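Local coordinates for protein 2-methyl-aconitate isomerase (PDB 5K87) that catalyses the cis-trans isomerization of 2-methyl-aconitate by base-catalysed proton abstraction, a step in breaking down propionate through the 2-methylcitrate cycle, at residues 119-124 with 154-159. The protein carries 1 engineered substitution. Residues are numbered along the deposited sequence; the frame is centred on the assembly and turned at random.
Sequences FAISNG and VPITDG
Ile121, on the last turn of helix 113-122, points at strand 148-157 and meets Val154 and Ile156, two residues whose side chains rise from the same face of the strand. The contact is wholly apolar and works through methyl groups. Ile121 CD1 does most of the touching: it lies 3.6 Å from Val154 CB and 3.7 Å from Val154 CG1, with Val154 CG2 slightly farther off at 4.0 Å, so the methyl rests against the fork of the valine. The same CD1 is 4.0 Å from Ile156 CD1, which also comes within 4.1 Å of Ile121 CG2; the delta methyl of Ile156 thus faces both branches of Ile121. The extended outer bond of Ile121 (chi2 161°) carries CD1 forward to the strand, while CG2, anti to the backbone N, gives the second, shorter branch. Ile156 is folded instead, with chi1 -55° and chi2 -66°, and this bend brings its CD1 round to the helix. Both pairs approach tip to tip, leaving the two backbones well apart, with 8.6 Å between Ile121 CA and Val154 CA. Val161 touches both Ile121 and Val154, and Cys137 of the neighbouring strand 135-143 touches both isoleucines, widening the apolar patch. Past the helix end, Asn123 turns its amide back: ND2 donates to Phe119 O at 3.0 Å, with that oxygen nearly in the plane of the Asn123 side-chain amide, and also sits over the centre of the Phe119 ring, 3.4 Å above its plane. Away from the substrate site, the contact packs the helix's C-terminal turn against surrounding strands, consistent with the central helix of a barrel-like domain in the diaminopimelate epimerase-type fold.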
# COMPACT_ATOMS: atom_id res chain seq x y z
N PHE A 119 -13.65 -8.86 -15.11
CA PHE A 119 -12.70 -9.96 -15.20
C PHE A 119 -13.34 -11.16 -15.88
O PHE A 119 -12.72 -11.81 -16.74
CB PHE A 119 -12.17 -10.35 -13.81
CG PHE A 119 -11.15 -11.47 -13.83
CD1 PHE A 119 -11.55 -12.80 -13.95
CD2 PHE A 119 -9.80 -11.19 -13.74
CE1 PHE A 119 -10.60 -13.83 -13.98
CE2 PHE A 119 -8.86 -12.22 -13.76
CZ PHE A 119 -9.26 -13.53 -13.86
N ALA A 120 -14.56 -11.47 -15.50
CA ALA A 120 -15.25 -12.63 -16.06
C ALA A 120 -15.41 -12.50 -17.57
O ALA A 120 -15.15 -13.45 -18.31
CB ALA A 120 -16.59 -12.81 -15.40
N ILE A 121 -15.83 -11.32 -18.03
CA ILE A 121 -15.97 -11.06 -19.46
C ILE A 121 -14.62 -11.20 -20.17
O ILE A 121 -14.51 -11.86 -21.20
CB ILE A 121 -16.54 -9.67 -19.70
CG1 ILE A 121 -17.99 -9.60 -19.22
CG2 ILE A 121 -16.43 -9.29 -21.19
CD1 ILE A 121 -18.49 -8.21 -19.00
N SER A 122 -13.59 -10.58 -19.60
CA SER A 122 -12.28 -10.54 -20.23
C SER A 122 -11.56 -11.88 -20.24
O SER A 122 -10.59 -12.04 -20.99
CB SER A 122 -11.42 -9.49 -19.55
OG SER A 122 -12.00 -8.21 -19.72
N ASN A 123 -11.99 -12.82 -19.41
CA ASN A 123 -11.24 -14.06 -19.22
C ASN A 123 -12.02 -15.32 -19.52
O ASN A 123 -11.71 -16.39 -19.00
CB ASN A 123 -10.63 -14.10 -17.82
CG ASN A 123 -9.49 -13.11 -17.68
OD1 ASN A 123 -8.37 -13.40 -18.09
ND2 ASN A 123 -9.78 -11.93 -17.16
N GLY A 124 -13.03 -15.20 -20.38
CA GLY A 124 -13.68 -16.37 -20.92
C GLY A 124 -14.62 -17.10 -19.98
O GLY A 124 -14.90 -18.28 -20.18
N VAL A 154 -21.85 -4.39 -17.17
CA VAL A 154 -20.53 -3.97 -17.63
C VAL A 154 -20.60 -3.46 -19.06
O VAL A 154 -21.07 -4.18 -19.94
CB VAL A 154 -19.53 -5.13 -17.54
CG1 VAL A 154 -18.14 -4.67 -17.96
CG2 VAL A 154 -19.52 -5.71 -16.12
N PRO A 155 -20.12 -2.24 -19.30
CA PRO A 155 -20.16 -1.71 -20.67
C PRO A 155 -19.14 -2.40 -21.57
O PRO A 155 -18.02 -2.74 -21.14
CB PRO A 155 -19.81 -0.24 -20.49
CG PRO A 155 -18.98 -0.20 -19.24
CD PRO A 155 -19.56 -1.27 -18.34
N ILE A 156 -19.53 -2.60 -22.83
CA ILE A 156 -18.73 -3.30 -23.83
C ILE A 156 -18.51 -2.41 -25.05
O ILE A 156 -19.45 -1.78 -25.54
CB ILE A 156 -19.45 -4.58 -24.32
CG1 ILE A 156 -19.81 -5.50 -23.14
CG2 ILE A 156 -18.60 -5.31 -25.35
CD1 ILE A 156 -18.61 -6.09 -22.40
N THR A 157 -17.27 -2.36 -25.54
CA THR A 157 -16.94 -1.67 -26.78
C THR A 157 -16.04 -2.59 -27.60
O THR A 157 -15.03 -3.08 -27.10
CB THR A 157 -16.20 -0.36 -26.51
OG1 THR A 157 -17.08 0.54 -25.82
CG2 THR A 157 -15.74 0.28 -27.82
N ASP A 158 -16.42 -2.84 -28.86
CA ASP A 158 -15.63 -3.67 -29.76
C ASP A 158 -15.33 -5.04 -29.15
O ASP A 158 -14.21 -5.55 -29.25
CB ASP A 158 -14.33 -2.96 -30.17
CG ASP A 158 -14.58 -1.69 -30.96
OD1 ASP A 158 -15.57 -1.65 -31.72
OD2 ASP A 158 -13.80 -0.72 -30.82
N GLY A 159 -16.34 -5.62 -28.51
CA GLY A 159 -16.23 -6.95 -27.94
C GLY A 159 -15.37 -7.07 -26.70
O GLY A 159 -15.08 -8.18 -26.25